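Local coordinates for UPF0678 fatty acid-binding protein-like protein ERS007657_00996 (Mycobacterium tuberculosis, PDB 6R3W), which binds heme b in a cleft of its beta-barrel and probably isomerises peroxynitrite to nitrate, helping to detoxify reactive nitrogen species, at residues S87-G95 / L108-A119. Numbering follows the deposited sequence.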
# COMPACT_ATOMS: atom_id res chain seq x y z
N SER A 87 1.60 14.46 0.65
CA SER A 87 0.38 15.30 0.63
C SER A 87 0.03 15.82 2.04
O SER A 87 -1.03 16.45 2.19
CB SER A 87 -0.75 14.49 0.07
OG SER A 87 -0.85 13.28 0.79
N GLY A 88 0.83 15.49 3.06
CA GLY A 88 0.54 15.97 4.42
C GLY A 88 -0.40 15.06 5.20
O GLY A 88 -1.11 15.56 6.11
N ILE A 89 -0.32 13.76 4.93
CA ILE A 89 -1.25 12.79 5.52
C ILE A 89 -0.42 11.63 6.08
O ILE A 89 0.52 11.16 5.39
CB ILE A 89 -2.28 12.33 4.47
CG1 ILE A 89 -3.11 13.53 3.99
CG2 ILE A 89 -3.15 11.24 5.06
CD1 ILE A 89 -4.09 13.22 2.91
N THR A 90 -0.78 11.15 7.26
CA THR A 90 -0.26 9.88 7.79
C THR A 90 -1.39 8.86 7.83
O THR A 90 -2.59 9.24 7.91
CB THR A 90 0.34 10.05 9.19
OG1 THR A 90 -0.72 10.55 10.04
CG2 THR A 90 1.54 10.97 9.19
N GLU A 91 -1.03 7.59 7.83
CA GLU A 91 -1.98 6.46 7.67
C GLU A 91 -1.46 5.31 8.54
O GLU A 91 -0.29 4.93 8.39
CB GLU A 91 -2.09 6.12 6.15
CG GLU A 91 -2.82 4.84 5.79
CD GLU A 91 -2.80 4.52 4.32
OE1 GLU A 91 -2.04 5.19 3.55
OE2 GLU A 91 -3.44 3.50 3.92
N ILE A 92 -2.33 4.70 9.35
CA ILE A 92 -2.10 3.37 9.92
C ILE A 92 -3.25 2.48 9.51
O ILE A 92 -4.41 2.79 9.86
CB ILE A 92 -1.92 3.39 11.43
CG1 ILE A 92 -0.80 4.34 11.85
CG2 ILE A 92 -1.69 1.97 11.92
CD1 ILE A 92 -0.59 4.43 13.36
N GLU A 93 -2.96 1.45 8.72
CA GLU A 93 -3.99 0.46 8.37
C GLU A 93 -3.69 -0.81 9.13
O GLU A 93 -2.51 -1.18 9.29
CB GLU A 93 -3.98 0.16 6.89
CG GLU A 93 -4.30 1.34 6.02
CD GLU A 93 -4.92 0.98 4.68
OE1 GLU A 93 -5.50 -0.15 4.58
OE2 GLU A 93 -4.99 1.91 3.83
N VAL A 94 -4.72 -1.45 9.64
CA VAL A 94 -4.59 -2.68 10.44
C VAL A 94 -5.34 -3.78 9.71
O VAL A 94 -6.40 -3.51 9.14
CB VAL A 94 -5.09 -2.45 11.86
CG1 VAL A 94 -4.91 -3.69 12.72
CG2 VAL A 94 -4.40 -1.26 12.51
N GLY A 95 -4.84 -5.00 9.77
CA GLY A 95 -5.60 -6.11 9.20
C GLY A 95 -4.89 -7.42 9.33
O GLY A 95 -4.17 -7.66 10.33
N LEU A 108 -6.33 -4.82 4.74
CA LEU A 108 -6.02 -3.81 5.78
C LEU A 108 -7.00 -2.66 5.67
O LEU A 108 -7.53 -2.41 4.58
CB LEU A 108 -4.61 -3.28 5.61
CG LEU A 108 -3.49 -4.29 5.58
CD1 LEU A 108 -3.13 -4.62 4.16
CD2 LEU A 108 -2.30 -3.77 6.36
N SER A 109 -7.16 -1.92 6.75
CA SER A 109 -8.00 -0.72 6.74
C SER A 109 -7.62 0.20 7.89
O SER A 109 -7.36 -0.30 9.01
CB SER A 109 -9.46 -1.10 6.83
OG SER A 109 -10.30 0.04 6.88
N THR A 110 -7.72 1.51 7.67
CA THR A 110 -7.68 2.48 8.79
C THR A 110 -8.88 2.25 9.71
O THR A 110 -8.83 2.73 10.84
CB THR A 110 -7.66 3.92 8.28
OG1 THR A 110 -8.86 4.19 7.53
CG2 THR A 110 -6.45 4.20 7.41
N ARG A 111 -9.95 1.65 9.20
CA ARG A 111 -11.24 1.50 9.92
C ARG A 111 -11.17 0.37 10.95
O ARG A 111 -12.11 0.24 11.73
CB ARG A 111 -12.37 1.29 8.91
CG ARG A 111 -12.47 2.40 7.87
CD ARG A 111 -13.64 2.26 6.92
NE ARG A 111 -13.57 1.04 6.14
CZ ARG A 111 -14.41 0.04 6.22
NH1 ARG A 111 -15.40 0.06 7.08
NH2 ARG A 111 -14.28 -0.99 5.41
N ALA A 112 -10.12 -0.45 10.91
CA ALA A 112 -9.94 -1.60 11.84
C ALA A 112 -8.98 -1.21 12.97
O ALA A 112 -7.95 -1.89 13.15
CB ALA A 112 -9.48 -2.82 11.08
N ASP A 113 -9.28 -0.12 13.67
CA ASP A 113 -8.44 0.42 14.78
C ASP A 113 -7.14 0.98 14.23
O ASP A 113 -6.15 1.03 14.97
CB ASP A 113 -8.20 -0.64 15.84
CG ASP A 113 -7.96 -0.08 17.24
OD1 ASP A 113 -8.26 1.12 17.48
OD2 ASP A 113 -7.52 -0.86 18.08
N GLY A 114 -7.17 1.49 13.00
CA GLY A 114 -6.09 2.29 12.44
C GLY A 114 -6.33 3.77 12.63
O GLY A 114 -7.02 4.13 13.58
N SER A 115 -5.66 4.58 11.83
CA SER A 115 -5.47 6.03 12.08
C SER A 115 -5.35 6.75 10.75
O SER A 115 -4.72 6.18 9.83
CB SER A 115 -4.24 6.26 12.94
OG SER A 115 -4.03 7.64 13.13
N ILE A 116 -5.82 7.98 10.68
CA ILE A 116 -5.36 8.97 9.69
C ILE A 116 -4.98 10.24 10.43
O ILE A 116 -5.74 10.67 11.33
CB ILE A 116 -6.45 9.20 8.64
CG1 ILE A 116 -6.56 7.97 7.73
CG2 ILE A 116 -6.20 10.48 7.86
CD1 ILE A 116 -7.71 7.99 6.79
N GLY A 117 -3.88 10.83 10.04
CA GLY A 117 -3.52 12.18 10.48
C GLY A 117 -3.50 13.14 9.33
O GLY A 117 -3.02 12.77 8.24
N LEU A 118 -4.03 14.33 9.53
CA LEU A 118 -4.10 15.36 8.49
C LEU A 118 -3.32 16.59 8.95
O LEU A 118 -3.67 17.18 10.00
CB LEU A 118 -5.55 15.72 8.23
CG LEU A 118 -6.49 14.59 7.84
CD1 LEU A 118 -7.90 15.12 7.71
CD2 LEU A 118 -6.04 13.92 6.55
N ALA A 119 -2.37 17.03 8.15
CA ALA A 119 -1.70 18.30 8.41
C ALA A 119 -2.71 19.43 8.22
O ALA A 119 -3.75 19.23 7.57
CB ALA A 119 -0.52 18.48 7.50
O HOH W 1 -2.08 8.19 11.26
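Ile92 and Ser115 pair through both backbone groups, with Ile92 N to Ser115 O at 2.9 Å and an N-H...O angle of 173°; the return bond runs from Ser115 N to Ile92 O. Thr90 and Gly117 form a second such hydrogen-bonded pair, and strands 89-95 and 115-118 run antiparallel at 176°. Beyond Ile92 the partner chain loops out: a type I turn from Ser109 to Ala112 and the residues up to Gly114 separate this pairing from a third, Val94 with Ser109. There Val94 N reaches Ser109 O at 2.9 Å. At the other end, Ala119 N donates to Gly88 O.

The polar side chains divide by face. Thr90 OG1, placed between its own backbone N and carbonyl carbon (chi1 60°), stands over the side-chain-less Gly117, 3.3 Å from Gly117 CA. One water joins Thr90 OG1 (3.0 Å) to Ser115 OG (2.8 Å) on this outer face. On the inner face Glu91 and Glu93 each make a salt bridge to Arg130 of strand 125-135, while His85 also bonds Glu91. The aliphatic part of Glu93 passes Thr110 at a slant, its CG 3.8 Å from Thr110 CG2. Val94 CB makes a carbon-to-carbonyl contact with Ala112 O of the loop.

Apolar contacts are few. Ile89 and Leu118 lie side by side, Ile89 CG1 to Leu118 CD2 being 3.9 Å, and the Ile89 side chain comes within about 4 Å of the heme.

The hairpin of the nitrobindin barrel is thus joined mainly by backbone bonds interrupted by an excursion of one strand; the polar ends of the glutamates are held from outside the two segments, by Arg130 and, for Glu91, also by His85, and at the heme end the side chain facing the cofactor is the hydrocarbon of Ile89.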